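Local coordinates for protein Sqt1 (Chaetomium thermophilum, PDB 4ZOY) that probably acts as a dedicated WD40-propeller chaperone in ribosome biogenesis, capturing its ribosomal protein client while that client is still being translated, at residues T98-F104 with H153-I157; V276-R280 with Q316-I320. One frame throughout, in Å; residues are numbered along the deposited sequence.

In the fold
Both contacts lie in one WD40 beta-propeller, built from four-stranded antiparallel blades. They come in series along the chain: contact 1 closes before contact 2 opens. Contact 1 joins two neighbouring blades. The loop 98-104 follows strand 92-97 of one, and 153-157 leads into strand 156-161 of the next. Contact 2 stays inside a single blade, where strand 273-277 meets the start of strand 320-324. The blade with strands 193-198 to 235-239 separates the two sites. Their centres are 28 Å apart, the nearest atoms about 15 Å, and they do not touch. One contact therefore ties blade to blade, and the other pairs two strands within a blade.

Contact 1 of 2, residues T98-F104 with H153-I157; sequences TLPRGDF and HPNTI
Asn-155 is the centre of this contact and buries far more surface here than any other residue. It sits just before strand 156-161 with left-handed backbone angles (phi 58°, psi 37°) and chi1 m. Asn-155 CA is 5.2 Å from Thr-98 CA. Segment 98-104 is the loop between strands 92-97 and 104-109, closed at its base by Thr-98 N to Phe-104 O (2.9 Å). The peptide bond before Pro-100 is cis, and Gly-102 has positive phi. Three direct hydrogen bonds join Asn-155 to this loop. Asn-155 N donates to Leu-99 O (2.8 Å). Asn-155 ND2 donates to Asp-103 OD2 (3.1 Å). Asn-155 OD1 accepts from Thr-98 OG1 (2.7 Å). Thr-98 has chi1 p, and Thr-98 OG1 also accepts from Phe-104 N (3.1 Å). A water accepts from Arg-101 N (2.9 Å) and donates to Asn-155 OD1 (2.9 Å). The edge of the Phe-104 ring meets the same oxygen, Phe-104 CD2 to Asn-155 OD1 3.6 Å. Pro-100 CD packs on Pro-154 CB at 3.6 Å. This is a polar link between loops of adjacent propeller blades. In the second blade, Asn-155 has a backbone hydrogen bond to Leu-171 of strand 166-171. Thr-98 and Phe-104 touch Leu-171, while Leu-99 reaches Pro-147 at the end of strand 142-147.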
loop_
_atom_site.group_PDB
_atom_site.type_symbol
_atom_site.label_atom_id
_atom_site.label_comp_id
_atom_site.label_asym_id
_atom_site.label_seq_id
_atom_site.Cartn_x
_atom_site.Cartn_y
_atom_site.Cartn_z
ATOM N N THR A 98 -8.928 3.409 9.727
ATOM C CA THR A 98 -8.438 2.377 10.629
ATOM C C THR A 98 -9.209 1.068 10.501
ATOM O O THR A 98 -10.347 1.032 10.034
ATOM C CB THR A 98 -8.477 2.843 12.094
ATOM O OG1 THR A 98 -9.788 3.334 12.419
ATOM C CG2 THR A 98 -7.443 3.937 12.322
ATOM N N LEU A 99 -8.545 -0.016 10.892
ATOM C CA LEU A 99 -9.164 -1.330 11.026
ATOM C C LEU A 99 -9.606 -1.491 12.477
ATOM O O LEU A 99 -8.995 -0.904 13.373
ATOM C CB LEU A 99 -8.178 -2.428 10.621
ATOM C CG LEU A 99 -7.772 -2.439 9.147
ATOM C CD1 LEU A 99 -6.635 -3.422 8.925
ATOM C CD2 LEU A 99 -8.973 -2.787 8.256
ATOM N N PRO A 100 -10.661 -2.281 12.723
ATOM C CA PRO A 100 -11.409 -3.092 11.758
ATOM C C PRO A 100 -12.580 -2.413 11.059
ATOM O O PRO A 100 -13.060 -2.970 10.073
ATOM C CB PRO A 100 -11.938 -4.237 12.630
ATOM C CG PRO A 100 -12.173 -3.586 13.944
ATOM C CD PRO A 100 -11.019 -2.628 14.112
ATOM N N ARG A 101 -13.039 -1.270 11.552
ATOM C CA ARG A 101 -14.339 -0.749 11.122
ATOM C C ARG A 101 -14.314 0.718 10.699
ATOM O O ARG A 101 -15.365 1.340 10.545
ATOM C CB ARG A 101 -15.381 -0.945 12.236
ATOM C CG ARG A 101 -15.635 -2.416 12.602
ATOM C CD ARG A 101 -16.794 -2.578 13.594
ATOM N NE ARG A 101 -18.074 -2.844 12.934
ATOM C CZ ARG A 101 -19.017 -1.929 12.729
ATOM N NH1 ARG A 101 -18.829 -0.678 13.133
ATOM N NH2 ARG A 101 -20.146 -2.262 12.121
ATOM N N GLY A 102 -13.123 1.277 10.504
ATOM C CA GLY A 102 -13.015 2.634 9.994
ATOM C C GLY A 102 -13.471 3.700 10.969
ATOM O O GLY A 102 -14.053 4.708 10.568
ATOM N N ASP A 103 -13.193 3.491 12.254
ATOM C CA ASP A 103 -13.573 4.450 13.291
ATOM C C ASP A 103 -12.862 5.785 13.121
ATOM O O ASP A 103 -13.334 6.825 13.585
ATOM C CB ASP A 103 -13.265 3.900 14.687
ATOM C CG ASP A 103 -14.188 2.778 15.092
ATOM O OD1 ASP A 103 -15.372 2.812 14.716
ATOM O OD2 ASP A 103 -13.722 1.862 15.795
ATOM N N PHE A 104 -11.701 5.751 12.481
ATOM C CA PHE A 104 -10.927 6.955 12.274
ATOM C C PHE A 104 -10.437 7.034 10.846
ATOM O O PHE A 104 -10.215 6.014 10.196
ATOM C CB PHE A 104 -9.724 7.018 13.215
ATOM C CG PHE A 104 -10.089 6.974 14.665
ATOM C CD1 PHE A 104 -10.356 8.141 15.359
ATOM C CD2 PHE A 104 -10.157 5.763 15.333
ATOM C CE1 PHE A 104 -10.692 8.103 16.699
ATOM C CE2 PHE A 104 -10.490 5.714 16.677
ATOM C CZ PHE A 104 -10.759 6.890 17.361
ATOM N N HIS A 153 -6.051 -5.426 18.616
ATOM C CA HIS A 153 -5.609 -4.040 18.776
ATOM C C HIS A 153 -6.243 -3.127 17.758
ATOM O O HIS A 153 -5.556 -2.611 16.866
ATOM C CB HIS A 153 -4.092 -3.953 18.685
ATOM C CG HIS A 153 -3.412 -4.802 19.707
ATOM N ND1 HIS A 153 -3.262 -4.397 21.018
ATOM C CD2 HIS A 153 -2.907 -6.054 19.635
ATOM C CE1 HIS A 153 -2.671 -5.361 21.703
ATOM N NE2 HIS A 153 -2.442 -6.375 20.886
ATOM N N PRO A 154 -7.553 -2.902 17.899
ATOM C CA PRO A 154 -8.265 -2.038 16.957
ATOM C C PRO A 154 -7.728 -0.617 16.943
ATOM O O PRO A 154 -7.161 -0.133 17.924
ATOM C CB PRO A 154 -9.706 -2.069 17.469
ATOM C CG PRO A 154 -9.588 -2.437 18.924
ATOM C CD PRO A 154 -8.440 -3.396 18.970
ATOM N N ASN A 155 -7.880 0.030 15.789
ATOM C CA ASN A 155 -7.535 1.437 15.630
ATOM C C ASN A 155 -6.077 1.739 15.951
ATOM O O ASN A 155 -5.742 2.784 16.512
ATOM C CB ASN A 155 -8.486 2.290 16.481
ATOM C CG ASN A 155 -9.912 2.143 16.024
ATOM O OD1 ASN A 155 -10.184 2.191 14.824
ATOM N ND2 ASN A 155 -10.828 1.896 16.959
ATOM N N THR A 156 -5.211 0.802 15.572
ATOM C CA THR A 156 -3.778 0.976 15.681
ATOM C C THR A 156 -3.201 1.175 14.285
ATOM O O THR A 156 -3.618 0.501 13.331
ATOM C CB THR A 156 -3.156 -0.230 16.384
ATOM O OG1 THR A 156 -3.737 -0.314 17.694
ATOM C CG2 THR A 156 -1.647 -0.076 16.515
ATOM N N ILE A 157 -2.294 2.139 14.163
ATOM C CA ILE A 157 -1.704 2.491 12.869
ATOM C C ILE A 157 -0.196 2.649 12.988
ATOM O O ILE A 157 0.313 3.126 14.008
ATOM C CB ILE A 157 -2.337 3.801 12.305
ATOM C CG1 ILE A 157 -1.795 4.153 10.923
ATOM C CG2 ILE A 157 -2.121 4.979 13.253
ATOM C CD1 ILE A 157 -2.187 5.549 10.481
HETATM O O HOH W 1 -6.255 0.358 12.544
HETATM O O HOH W 2 -12.228 0.689 13.512
#

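Contact 2 of 2, residues V276-R280 with Q316-I320; sequences VGLPR and QAGTI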
loop_
_atom_site.group_PDB
_atom_site.type_symbol
_atom_site.label_atom_id
_atom_site.label_comp_id
_atom_site.label_asym_id
_atom_site.label_seq_id
_atom_site.Cartn_x
_atom_site.Cartn_y
_atom_site.Cartn_z
ATOM N N VAL A 276 12.881 -13.478 3.342
ATOM C CA VAL A 276 13.457 -13.685 4.672
ATOM C C VAL A 276 12.447 -14.374 5.576
ATOM O O VAL A 276 11.264 -14.036 5.571
ATOM C CB VAL A 276 13.896 -12.351 5.308
ATOM C CG1 VAL A 276 14.455 -12.569 6.707
ATOM C CG2 VAL A 276 14.937 -11.662 4.438
ATOM N N GLY A 277 12.903 -15.356 6.349
ATOM C CA GLY A 277 12.009 -16.051 7.258
ATOM C C GLY A 277 11.630 -15.240 8.492
ATOM O O GLY A 277 12.429 -14.453 9.012
ATOM N N LEU A 278 10.401 -15.451 8.946
ATOM C CA LEU A 278 9.887 -14.829 10.169
ATOM C C LEU A 278 9.529 -15.900 11.180
ATOM O O LEU A 278 9.174 -17.011 10.795
ATOM C CB LEU A 278 8.644 -13.998 9.874
ATOM C CG LEU A 278 8.797 -12.825 8.914
ATOM C CD1 LEU A 278 7.410 -12.216 8.713
ATOM C CD2 LEU A 278 9.801 -11.808 9.438
ATOM N N PRO A 279 9.585 -15.563 12.474
ATOM C CA PRO A 279 9.058 -16.509 13.463
ATOM C C PRO A 279 7.533 -16.513 13.449
ATOM O O PRO A 279 6.922 -15.482 13.184
ATOM C CB PRO A 279 9.595 -15.956 14.782
ATOM C CG PRO A 279 9.599 -14.469 14.555
ATOM C CD PRO A 279 10.039 -14.309 13.101
ATOM N N ARG A 280 6.925 -17.660 13.731
ATOM C CA ARG A 280 5.469 -17.729 13.805
ATOM C C ARG A 280 5.031 -17.454 15.246
ATOM O O ARG A 280 5.570 -18.039 16.181
ATOM C CB ARG A 280 4.969 -19.089 13.320
ATOM C CG ARG A 280 3.744 -19.004 12.417
ATOM C CD ARG A 280 4.111 -18.534 11.010
ATOM N NE ARG A 280 5.316 -19.181 10.493
ATOM C CZ ARG A 280 5.359 -20.422 10.015
ATOM N NH1 ARG A 280 4.257 -21.159 9.973
ATOM N NH2 ARG A 280 6.506 -20.921 9.564
ATOM N N GLN A 316 15.014 -20.548 11.827
ATOM C CA GLN A 316 14.115 -20.199 10.731
ATOM C C GLN A 316 14.091 -18.693 10.481
ATOM O O GLN A 316 14.113 -18.238 9.334
ATOM C CB GLN A 316 12.694 -20.696 11.020
ATOM C CG GLN A 316 12.222 -21.822 10.106
ATOM C CD GLN A 316 10.731 -22.088 10.218
ATOM O OE1 GLN A 316 9.985 -21.280 10.775
ATOM N NE2 GLN A 316 10.287 -23.221 9.677
ATOM N N ALA A 317 14.058 -17.921 11.563
ATOM C CA ALA A 317 13.910 -16.474 11.469
ATOM C C ALA A 317 15.193 -15.761 11.061
ATOM O O ALA A 317 16.271 -16.029 11.592
ATOM C CB ALA A 317 13.413 -15.912 12.792
ATOM N N GLY A 318 15.064 -14.836 10.117
ATOM C CA GLY A 318 16.156 -13.960 9.764
ATOM C C GLY A 318 17.109 -14.514 8.724
ATOM O O GLY A 318 18.093 -13.868 8.382
ATOM N N THR A 319 16.832 -15.709 8.231
ATOM C CA THR A 319 17.684 -16.251 7.184
ATOM C C THR A 319 17.095 -15.922 5.821
ATOM O O THR A 319 15.875 -15.754 5.663
ATOM C CB THR A 319 17.878 -17.772 7.307
ATOM O OG1 THR A 319 16.647 -18.437 7.030
ATOM C CG2 THR A 319 18.353 -18.139 8.714
ATOM N N ILE A 320 17.978 -15.809 4.840
ATOM C CA ILE A 320 17.572 -15.548 3.472
ATOM C C ILE A 320 17.183 -16.854 2.804
ATOM O O ILE A 320 18.025 -17.744 2.619
ATOM C CB ILE A 320 18.692 -14.886 2.665
ATOM C CG1 ILE A 320 19.293 -13.702 3.429
ATOM C CG2 ILE A 320 18.181 -14.488 1.293
ATOM C CD1 ILE A 320 18.326 -12.601 3.730
HETATM O O HOH W 3 8.783 -19.330 9.731
#
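Two backbone hydrogen bonds hold the segments together, both at Gly-277. Gly-318 N donates to Gly-277 O (2.9 Å), and Gly-277 N donates to Thr-319 O (3.1 Å). A water adds a bridge: it donates to Leu-278 O (2.6 Å) and Gln-316 OE1 (2.5 Å) and accepts from Arg-280 NH2 (2.8 Å). Residues 316-319 form a type II beta turn, with Gly-318 in its third position at phi 86°. A CB on Gly-277 would clash with Gln-316 O. The turn leads into strand 320-324, the last strand of this WD40 blade, which pairs antiparallel with strand 273-277. Val-276 and Ile-320 are a non-hydrogen-bonded pair, Val-276 CA to Ile-320 CA 4.7 Å. Their side chains share one face, and Val-276 CG2 meets Ile-320 CD1 at 3.6 Å. Pro-279 CD packs on Ala-317 CB at 3.7 Å. Both Val-276 and Ile-320 also touch Leu-239 of strand 235-239 in the preceding blade.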